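Local coordinates for protein putative aminooxidase (Propionibacterium acnes, PDB 2BA9) that isomerises polyunsaturated fatty acids, producing conjugated linoleic acid, and carries a bound flavin-adenine dinucleotide in a fold of the flavin-containing amine oxidoreductase family, at residues A[128-136]-A[410-421]; A[248-256]-A[395-403]. One frame throughout, in Å; residues are numbered along the deposited sequence.

Contact 1: A[128-136]-A[410-421]. With NA (sodium ion), chain B; FAD (flavin-adenine dinucleotide), chain D.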
# COMPACT_ATOMS: atom_id res chain seq x y z
N TYR A 128 -9.52 -8.41 14.74
CA TYR A 128 -8.25 -8.21 14.04
C TYR A 128 -8.37 -7.52 12.67
O TYR A 128 -7.46 -6.77 12.26
CB TYR A 128 -7.54 -9.58 13.84
CG TYR A 128 -8.07 -10.38 12.66
CD1 TYR A 128 -7.45 -10.33 11.43
CD2 TYR A 128 -9.21 -11.19 12.78
CE1 TYR A 128 -7.91 -11.05 10.36
CE2 TYR A 128 -9.69 -11.92 11.68
CZ TYR A 128 -9.03 -11.85 10.48
OH TYR A 128 -9.48 -12.55 9.37
N ASP A 129 -9.47 -7.77 11.97
CA ASP A 129 -9.63 -7.35 10.57
C ASP A 129 -10.24 -5.98 10.38
O ASP A 129 -10.38 -5.53 9.25
CB ASP A 129 -10.40 -8.40 9.76
CG ASP A 129 -11.76 -8.73 10.34
OD1 ASP A 129 -12.04 -8.38 11.50
OD2 ASP A 129 -12.54 -9.38 9.63
N ALA A 130 -10.59 -5.30 11.47
CA ALA A 130 -11.09 -3.93 11.39
C ALA A 130 -10.07 -2.98 10.70
O ALA A 130 -8.83 -3.11 10.86
CB ALA A 130 -11.47 -3.41 12.79
N ASN A 131 -10.59 -2.06 9.90
CA ASN A 131 -9.77 -1.06 9.25
C ASN A 131 -9.19 -0.12 10.31
O ASN A 131 -9.86 0.20 11.30
CB ASN A 131 -10.61 -0.30 8.21
CG ASN A 131 -9.87 0.84 7.56
OD1 ASN A 131 -10.01 1.98 7.98
ND2 ASN A 131 -9.06 0.54 6.54
N GLY A 132 -7.94 0.29 10.13
CA GLY A 132 -7.27 1.15 11.10
C GLY A 132 -6.88 0.39 12.35
O GLY A 132 -7.10 -0.82 12.44
N HIS A 133 -6.29 1.11 13.31
CA HIS A 133 -5.75 0.50 14.53
C HIS A 133 -6.29 1.14 15.82
O HIS A 133 -5.83 0.80 16.93
CB HIS A 133 -4.20 0.57 14.51
CG HIS A 133 -3.58 -0.04 13.28
ND1 HIS A 133 -2.86 -1.21 13.30
CD2 HIS A 133 -3.57 0.38 11.99
CE1 HIS A 133 -2.44 -1.50 12.09
NE2 HIS A 133 -2.86 -0.55 11.27
N TYR A 134 -7.27 2.04 15.68
CA TYR A 134 -7.87 2.78 16.80
C TYR A 134 -8.66 1.86 17.73
O TYR A 134 -8.83 2.15 18.92
CB TYR A 134 -8.73 3.97 16.29
CG TYR A 134 -9.70 3.65 15.16
CD1 TYR A 134 -10.95 3.15 15.44
CD2 TYR A 134 -9.35 3.85 13.82
CE1 TYR A 134 -11.84 2.85 14.44
CE2 TYR A 134 -10.25 3.54 12.79
CZ TYR A 134 -11.49 3.04 13.12
OH TYR A 134 -12.42 2.71 12.18
N ASN A 135 -9.15 0.75 17.17
CA ASN A 135 -9.64 -0.36 17.98
C ASN A 135 -8.44 -1.25 18.31
O ASN A 135 -7.89 -1.93 17.44
CB ASN A 135 -10.73 -1.15 17.26
CG ASN A 135 -11.86 -0.27 16.72
OD1 ASN A 135 -12.03 -0.12 15.51
ND2 ASN A 135 -12.65 0.31 17.63
N LYS A 136 -8.00 -1.19 19.57
CA LYS A 136 -6.76 -1.86 20.01
C LYS A 136 -6.84 -3.38 19.80
O LYS A 136 -7.76 -4.05 20.30
CB LYS A 136 -6.49 -1.53 21.48
CG LYS A 136 -5.11 -1.92 22.03
CD LYS A 136 -5.13 -1.92 23.60
CE LYS A 136 -3.81 -2.37 24.21
NZ LYS A 136 -3.84 -2.49 25.73
N GLU A 410 -7.68 0.06 1.79
CA GLU A 410 -7.54 0.31 3.22
C GLU A 410 -7.50 1.80 3.51
O GLU A 410 -8.17 2.27 4.43
CB GLU A 410 -6.32 -0.39 3.81
CG GLU A 410 -6.45 -1.92 3.90
CD GLU A 410 -7.52 -2.41 4.88
OE1 GLU A 410 -7.62 -1.87 6.00
OE2 GLU A 410 -8.27 -3.35 4.53
N VAL A 411 -6.72 2.54 2.71
CA VAL A 411 -6.60 3.98 2.90
C VAL A 411 -7.91 4.72 2.56
O VAL A 411 -8.28 5.66 3.26
CB VAL A 411 -5.41 4.61 2.11
CG1 VAL A 411 -4.09 3.88 2.45
CG2 VAL A 411 -5.68 4.64 0.64
N CYS A 412 -8.59 4.31 1.49
CA CYS A 412 -9.84 4.94 1.10
C CYS A 412 -10.92 4.67 2.16
O CYS A 412 -11.64 5.57 2.55
CB CYS A 412 -10.31 4.44 -0.27
SG CYS A 412 -9.25 4.95 -1.66
N HIS A 413 -11.00 3.41 2.60
CA HIS A 413 -11.90 2.99 3.70
C HIS A 413 -11.64 3.79 4.99
O HIS A 413 -12.57 4.24 5.68
CB HIS A 413 -11.74 1.48 3.91
CG HIS A 413 -12.74 0.87 4.85
ND1 HIS A 413 -12.67 -0.45 5.24
CD2 HIS A 413 -13.81 1.39 5.49
CE1 HIS A 413 -13.66 -0.72 6.07
NE2 HIS A 413 -14.37 0.38 6.24
N TYR A 414 -10.36 3.99 5.31
CA TYR A 414 -10.00 4.82 6.44
C TYR A 414 -10.44 6.28 6.24
O TYR A 414 -10.94 6.91 7.18
CB TYR A 414 -8.49 4.76 6.72
CG TYR A 414 -8.10 5.43 8.02
CD1 TYR A 414 -7.91 4.68 9.17
CD2 TYR A 414 -7.95 6.81 8.11
CE1 TYR A 414 -7.57 5.29 10.38
CE2 TYR A 414 -7.61 7.42 9.30
CZ TYR A 414 -7.42 6.66 10.42
OH TYR A 414 -7.08 7.26 11.60
N SER A 415 -10.22 6.83 5.04
CA SER A 415 -10.69 8.20 4.74
C SER A 415 -12.22 8.35 4.91
O SER A 415 -12.70 9.27 5.59
CB SER A 415 -10.23 8.65 3.34
OG SER A 415 -8.91 9.18 3.36
N LYS A 416 -12.98 7.44 4.30
CA LYS A 416 -14.45 7.33 4.49
C LYS A 416 -14.83 7.39 5.97
O LYS A 416 -15.69 8.19 6.38
CB LYS A 416 -14.94 6.01 3.89
CG LYS A 416 -16.43 5.69 4.01
CD LYS A 416 -16.69 4.26 3.54
CE LYS A 416 -18.17 3.94 3.36
NZ LYS A 416 -18.86 3.80 4.66
N ASP A 417 -14.21 6.53 6.77
CA ASP A 417 -14.55 6.41 8.19
C ASP A 417 -14.12 7.66 8.98
O ASP A 417 -14.76 8.01 9.95
CB ASP A 417 -13.90 5.16 8.80
CG ASP A 417 -14.61 3.87 8.41
OD1 ASP A 417 -15.78 3.90 7.96
OD2 ASP A 417 -14.00 2.80 8.58
N LEU A 418 -13.04 8.32 8.56
CA LEU A 418 -12.58 9.55 9.21
C LEU A 418 -13.68 10.61 9.24
O LEU A 418 -13.84 11.32 10.23
CB LEU A 418 -11.34 10.12 8.52
CG LEU A 418 -10.60 11.23 9.28
CD1 LEU A 418 -9.68 10.65 10.37
CD2 LEU A 418 -9.80 12.10 8.30
N VAL A 419 -14.42 10.70 8.15
CA VAL A 419 -15.51 11.66 8.02
C VAL A 419 -16.62 11.27 8.99
O VAL A 419 -17.18 12.12 9.68
CB VAL A 419 -16.08 11.69 6.59
CG1 VAL A 419 -17.25 12.68 6.50
CG2 VAL A 419 -14.99 12.03 5.56
N THR A 420 -16.92 9.98 9.03
CA THR A 420 -17.88 9.43 10.00
C THR A 420 -17.42 9.65 11.43
O THR A 420 -18.21 10.07 12.27
CB THR A 420 -18.10 7.92 9.81
OG1 THR A 420 -18.39 7.64 8.43
CG2 THR A 420 -19.26 7.44 10.67
N ARG A 421 -16.15 9.39 11.71
CA ARG A 421 -15.66 9.42 13.09
C ARG A 421 -15.56 10.82 13.69
O ARG A 421 -15.82 10.99 14.90
CB ARG A 421 -14.30 8.72 13.20
CG ARG A 421 -14.35 7.22 12.94
CD ARG A 421 -13.12 6.54 13.46
NE ARG A 421 -11.92 7.02 12.79
CZ ARG A 421 -10.73 7.22 13.37
NH1 ARG A 421 -10.53 7.03 14.68
NH2 ARG A 421 -9.71 7.63 12.62
NA NA B . -9.25 -5.21 5.54
PA FAD D . 0.02 7.53 -2.10
O1A FAD D . -0.60 6.58 -3.08
O2A FAD D . 1.51 7.43 -1.91
O5B FAD D . -0.28 9.03 -2.60
C5B FAD D . 0.17 10.08 -1.78
C4B FAD D . 0.03 11.40 -2.51
O4B FAD D . 0.45 12.44 -1.65
C3B FAD D . 0.87 11.45 -3.79
O3B FAD D . 0.05 11.81 -4.88
C2B FAD D . 1.94 12.46 -3.47
O2B FAD D . 2.46 13.11 -4.63
C1B FAD D . 1.24 13.33 -2.41
N9A FAD D . 2.24 14.04 -1.59
C8A FAD D . 3.30 13.49 -0.90
N7A FAD D . 3.99 14.50 -0.29
C5A FAD D . 3.38 15.68 -0.59
C6A FAD D . 3.66 17.02 -0.26
N6A FAD D . 4.48 17.29 0.81
N1A FAD D . 2.80 18.01 -0.72
C2A FAD D . 1.72 17.71 -1.53
N3A FAD D . 1.46 16.39 -1.86
C4A FAD D . 2.28 15.39 -1.42
N1 FAD D . -2.48 -1.47 -3.29
C2 FAD D . -3.50 -2.40 -3.34
O2 FAD D . -4.57 -2.17 -2.80
N3 FAD D . -3.29 -3.61 -3.99
C4 FAD D . -2.08 -3.87 -4.60
O4 FAD D . -1.94 -4.95 -5.19
C4X FAD D . -1.06 -2.92 -4.57
N5 FAD D . 0.17 -3.15 -5.15
C5X FAD D . 1.13 -2.16 -5.26
C6 FAD D . 2.30 -2.38 -5.98
C7 FAD D . 3.24 -1.36 -6.11
C7M FAD D . 4.48 -1.63 -6.91
C8 FAD D . 3.01 -0.13 -5.51
C8M FAD D . 3.99 1.00 -5.62
C9 FAD D . 1.84 0.08 -4.79
C9A FAD D . 0.89 -0.93 -4.65
N10 FAD D . -0.29 -0.75 -3.90
C10 FAD D . -1.28 -1.70 -3.92
C1' FAD D . -0.37 0.28 -2.83
C2' FAD D . -1.24 1.47 -3.23
O2' FAD D . -0.90 1.95 -4.53
C3' FAD D . -1.06 2.55 -2.18
O3' FAD D . -1.26 1.98 -0.88
C4' FAD D . -2.01 3.71 -2.42
O4' FAD D . -1.63 4.45 -3.58
C5' FAD D . -2.02 4.59 -1.18
O5' FAD D . -2.63 5.81 -1.46
P FAD D . -2.31 7.11 -0.55
O1P FAD D . -3.03 8.33 -1.08
O2P FAD D . -2.69 6.79 0.86
O3P FAD D . -0.73 7.37 -0.69
O HOH W 1 -9.10 -3.73 7.44
O HOH W 2 -9.74 -6.89 6.74
O HOH W 3 -11.66 3.33 9.80
O HOH W 4 -6.20 -0.94 7.88
O HOH W 5 -8.57 -6.71 3.88
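Asn131 bonds to Glu410 and Tyr134 stacks on Arg421 where the loop between helices 106-122 and 145-151 lies against one side of the C-terminal helix 408-423 of the FAD-binding Rossmann-type fold. Asn131 loses the largest area here, and its CG stands anti to the backbone N (chi1 175°), reaching across to the helix. ND2 makes two bent bonds: it donates to Glu410 OE1 at 2.9 Å (N-H...O 141°), meeting it from above the carboxylate plane, and to Glu410 O (148°), which also takes the helical bond from Tyr414 N. The same side chain sets its CB over one face of the His413 ring as a CH-pi contact, 3.9 Å from the centroid. CA of Gly132 lies at the edge of the Tyr414 ring.

Tyr134 forms the other half. The guanidinium of Arg421 stacks flat on one face of its ring, CZ 3.9 Å from the centroid, a cation-pi contact that Arg421 CD extends by CH-pi packing. At the ring's edge lies Tyr414 CE1; the hydroxyl of Tyr414 bonds to Glu388. A water joins the two halves, donating to Asn131 OD1 and Asp417 OD2 and accepting from Tyr134 OH.

Glu410 divides its carboxylate: while OE1 faces Asn131, OE2 binds the sodium ion at 2.3 Å, together with Lys183 O and three waters. Two of these also donate to Asp129 O, and one of the two to Glu410 OE1.

Contact 2: A[248-256]-A[395-403]. With FAD (flavin-adenine dinucleotide), chain D.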
# COMPACT_ATOMS: atom_id res chain seq x y z
N ASP A 248 -9.35 26.13 8.04
CA ASP A 248 -9.87 25.85 9.38
C ASP A 248 -9.39 24.49 9.86
O ASP A 248 -9.09 24.32 11.03
CB ASP A 248 -11.40 25.87 9.37
CG ASP A 248 -11.95 27.23 9.07
OD1 ASP A 248 -11.57 28.18 9.77
OD2 ASP A 248 -12.76 27.37 8.14
N VAL A 249 -9.33 23.54 8.93
CA VAL A 249 -8.99 22.15 9.24
C VAL A 249 -7.94 21.61 8.25
O VAL A 249 -7.94 21.95 7.06
CB VAL A 249 -10.26 21.28 9.22
CG1 VAL A 249 -9.96 19.86 9.67
CG2 VAL A 249 -11.33 21.89 10.07
N LEU A 250 -7.03 20.79 8.78
CA LEU A 250 -6.00 20.13 8.00
C LEU A 250 -6.17 18.61 8.04
O LEU A 250 -6.30 18.04 9.12
CB LEU A 250 -4.62 20.49 8.56
CG LEU A 250 -3.40 19.99 7.77
CD1 LEU A 250 -3.42 20.56 6.36
CD2 LEU A 250 -2.11 20.37 8.52
N VAL A 251 -6.14 17.97 6.87
CA VAL A 251 -6.23 16.51 6.77
C VAL A 251 -5.03 15.98 5.98
O VAL A 251 -4.86 16.29 4.80
CB VAL A 251 -7.57 16.07 6.14
CG1 VAL A 251 -7.64 14.54 6.02
CG2 VAL A 251 -8.72 16.58 6.99
N LEU A 252 -4.20 15.19 6.67
CA LEU A 252 -2.94 14.71 6.14
C LEU A 252 -3.09 13.31 5.61
O LEU A 252 -3.41 12.40 6.38
CB LEU A 252 -1.87 14.68 7.24
CG LEU A 252 -1.51 15.99 7.95
CD1 LEU A 252 -0.56 15.71 9.11
CD2 LEU A 252 -0.90 16.98 6.98
N THR A 253 -2.84 13.12 4.32
CA THR A 253 -2.75 11.79 3.71
C THR A 253 -1.33 11.55 3.16
O THR A 253 -1.12 10.66 2.35
CB THR A 253 -3.80 11.58 2.57
OG1 THR A 253 -3.44 12.37 1.43
CG2 THR A 253 -5.19 11.94 3.04
N VAL A 254 -0.38 12.36 3.63
CA VAL A 254 1.00 12.35 3.16
C VAL A 254 1.96 11.83 4.24
O VAL A 254 1.58 11.79 5.42
CB VAL A 254 1.46 13.75 2.70
CG1 VAL A 254 0.82 14.10 1.35
CG2 VAL A 254 1.14 14.80 3.75
N PRO A 255 3.20 11.45 3.85
CA PRO A 255 4.16 10.95 4.84
C PRO A 255 4.32 11.90 6.04
O PRO A 255 4.66 13.08 5.90
CB PRO A 255 5.45 10.80 4.03
CG PRO A 255 5.00 10.57 2.66
CD PRO A 255 3.80 11.47 2.52
N LEU A 256 4.03 11.36 7.22
CA LEU A 256 3.92 12.16 8.43
C LEU A 256 5.27 12.50 9.06
O LEU A 256 5.40 13.52 9.70
CB LEU A 256 3.05 11.44 9.45
CG LEU A 256 1.59 11.20 9.09
CD1 LEU A 256 0.89 10.51 10.29
CD2 LEU A 256 0.90 12.50 8.67
N ASN A 395 -6.85 21.21 15.00
CA ASN A 395 -7.59 21.03 13.75
C ASN A 395 -6.84 20.24 12.69
O ASN A 395 -7.05 20.44 11.49
CB ASN A 395 -8.02 22.39 13.21
CG ASN A 395 -8.74 23.22 14.24
OD1 ASN A 395 -9.60 22.72 14.95
ND2 ASN A 395 -8.39 24.50 14.33
N THR A 396 -5.97 19.35 13.15
CA THR A 396 -5.18 18.50 12.27
C THR A 396 -5.63 17.07 12.46
O THR A 396 -5.71 16.59 13.59
CB THR A 396 -3.69 18.58 12.61
OG1 THR A 396 -3.27 19.95 12.57
CG2 THR A 396 -2.87 17.76 11.63
N PHE A 397 -5.92 16.39 11.34
CA PHE A 397 -6.30 14.99 11.35
C PHE A 397 -5.28 14.18 10.55
O PHE A 397 -4.65 14.68 9.62
CB PHE A 397 -7.71 14.82 10.80
CG PHE A 397 -8.77 15.47 11.65
CD1 PHE A 397 -9.40 14.75 12.67
CD2 PHE A 397 -9.12 16.80 11.45
CE1 PHE A 397 -10.37 15.34 13.45
CE2 PHE A 397 -10.08 17.41 12.24
CZ PHE A 397 -10.71 16.68 13.24
N TYR A 398 -5.12 12.92 10.96
CA TYR A 398 -4.08 12.03 10.46
C TYR A 398 -4.69 10.84 9.74
O TYR A 398 -5.56 10.16 10.29
CB TYR A 398 -3.21 11.55 11.63
CG TYR A 398 -2.70 12.71 12.48
CD1 TYR A 398 -1.70 13.56 12.02
CD2 TYR A 398 -3.23 12.96 13.74
CE1 TYR A 398 -1.25 14.64 12.79
CE2 TYR A 398 -2.79 14.03 14.51
CZ TYR A 398 -1.80 14.86 14.03
OH TYR A 398 -1.35 15.90 14.80
N ALA A 399 -4.24 10.60 8.50
CA ALA A 399 -4.77 9.55 7.64
C ALA A 399 -3.71 8.97 6.68
O ALA A 399 -2.51 9.09 6.90
CB ALA A 399 -5.97 10.08 6.88
N GLY A 400 -4.15 8.30 5.62
CA GLY A 400 -3.21 7.69 4.67
C GLY A 400 -2.65 6.38 5.17
O GLY A 400 -3.14 5.79 6.13
N GLU A 401 -1.59 5.91 4.51
CA GLU A 401 -1.11 4.55 4.73
C GLU A 401 -0.72 4.26 6.19
O GLU A 401 -1.11 3.23 6.72
CB GLU A 401 0.03 4.23 3.79
CG GLU A 401 -0.40 4.11 2.32
CD GLU A 401 0.77 3.94 1.37
OE1 GLU A 401 1.79 4.64 1.56
OE2 GLU A 401 0.69 3.12 0.43
N ILE A 402 -0.02 5.19 6.84
CA ILE A 402 0.47 4.97 8.21
C ILE A 402 -0.64 4.62 9.20
O ILE A 402 -0.41 3.81 10.08
CB ILE A 402 1.30 6.19 8.74
CG1 ILE A 402 2.06 5.84 10.04
CG2 ILE A 402 0.38 7.41 8.97
CD1 ILE A 402 2.83 4.53 10.03
N MET A 403 -1.85 5.16 9.01
CA MET A 403 -2.98 4.97 9.97
C MET A 403 -3.84 3.73 9.73
O MET A 403 -4.71 3.39 10.54
CB MET A 403 -3.91 6.20 9.97
CG MET A 403 -3.26 7.52 10.35
SD MET A 403 -2.20 7.47 11.82
CE MET A 403 -3.38 6.94 13.06
PA FAD D . 0.02 7.53 -2.10
O1A FAD D . -0.60 6.58 -3.08
O2A FAD D . 1.51 7.43 -1.91
O5B FAD D . -0.28 9.03 -2.60
C5B FAD D . 0.17 10.08 -1.78
C4B FAD D . 0.03 11.40 -2.51
O4B FAD D . 0.45 12.44 -1.65
C3B FAD D . 0.87 11.45 -3.79
O3B FAD D . 0.05 11.81 -4.88
C2B FAD D . 1.94 12.46 -3.47
O2B FAD D . 2.46 13.11 -4.63
C1B FAD D . 1.24 13.33 -2.41
N9A FAD D . 2.24 14.04 -1.59
C8A FAD D . 3.30 13.49 -0.90
N7A FAD D . 3.99 14.50 -0.29
C5A FAD D . 3.38 15.68 -0.59
C6A FAD D . 3.66 17.02 -0.26
N6A FAD D . 4.48 17.29 0.81
N1A FAD D . 2.80 18.01 -0.72
C2A FAD D . 1.72 17.71 -1.53
N3A FAD D . 1.46 16.39 -1.86
C4A FAD D . 2.28 15.39 -1.42
N1 FAD D . -2.48 -1.47 -3.29
C2 FAD D . -3.50 -2.40 -3.34
O2 FAD D . -4.57 -2.17 -2.80
N3 FAD D . -3.29 -3.61 -3.99
C4 FAD D . -2.08 -3.87 -4.60
O4 FAD D . -1.94 -4.95 -5.19
C4X FAD D . -1.06 -2.92 -4.57
N5 FAD D . 0.17 -3.15 -5.15
C5X FAD D . 1.13 -2.16 -5.26
C6 FAD D . 2.30 -2.38 -5.98
C7 FAD D . 3.24 -1.36 -6.11
C7M FAD D . 4.48 -1.63 -6.91
C8 FAD D . 3.01 -0.13 -5.51
C8M FAD D . 3.99 1.00 -5.62
C9 FAD D . 1.84 0.08 -4.79
C9A FAD D . 0.89 -0.93 -4.65
N10 FAD D . -0.29 -0.75 -3.90
C10 FAD D . -1.28 -1.70 -3.92
C1' FAD D . -0.37 0.28 -2.83
C2' FAD D . -1.24 1.47 -3.23
O2' FAD D . -0.90 1.95 -4.53
C3' FAD D . -1.06 2.55 -2.18
O3' FAD D . -1.26 1.98 -0.88
C4' FAD D . -2.01 3.71 -2.42
O4' FAD D . -1.63 4.45 -3.58
C5' FAD D . -2.02 4.59 -1.18
O5' FAD D . -2.63 5.81 -1.46
P FAD D . -2.31 7.11 -0.55
O1P FAD D . -3.03 8.33 -1.08
O2P FAD D . -2.69 6.79 0.86
O3P FAD D . -0.73 7.37 -0.69
O HOH W 6 -0.85 7.87 2.52
O HOH W 7 -0.04 9.54 5.45
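Leu250 pairs with Thr396, Val251 with Phe397 and Leu252 with Tyr398 in the parallel sheet of the Rossmann-type FAD-binding fold, where strand 249-252 lies between strand 9-12 and the outermost strand 396-398. The backbone ladder is close and straight at its start: Leu250 N donates to Asn395 O at 2.7 Å with an N-H...O angle of 176°, and Leu250 O accepts from Phe397 N. It continues through Leu252 N to Phe397 O and ends in a weak bond from Ala399 N to Leu252 O.

On one face Leu252 CD1 reaches Tyr398 CD1 at 3.8 Å, with Thr396 CG2 beside them. On the other, Val249 CG1 meets the edge of the Phe397 ring, 3.6 Å from CE2; Phe422 and Phe423 also meet this ring. The tightest carbon pair is Leu256 CD1 and Ile402 CG2, 3.4 Å apart.

The partly exposed end is looser: Asp248 O touches Asn395 CB at 3.1 Å, and the Asp248 carboxylate is salt-bridged to Arg8. On the buried cofactor side, one water lies within hydrogen-bonding distance of Ala399 O and, weakly, Val254 O; another accepts from Glu401 N beside Thr253 O and FAD O2P. Glu401 OE2 accepts a 2.6 Å hydrogen bond from FAD O3'.

How the contacts relate
The centres of contacts 1 and 2 lie about 13 Å apart, on the same side of the chain's centre. Along the sequence they are nested: loop 128-136 comes first, then 248-256 and 395-403 of contact 2, then 410-421, so contact 1 closes a loop enclosing contact 2. Strand 396-398 and helix 408-423 are successive elements; the helix packs on the sheet through Leu418 against Val251, and on the following loop through Tyr414 against Ala399. Tyr414 CE1 also stands 3.4 Å from Met403 O. Both contacts reach FAD: Val411 packs near phosphate oxygen O2P, and next to it Glu401 bonds to ribityl O3'. Helix 408-423 thus lies between the cofactor, which Val411 faces, and loop 128-136.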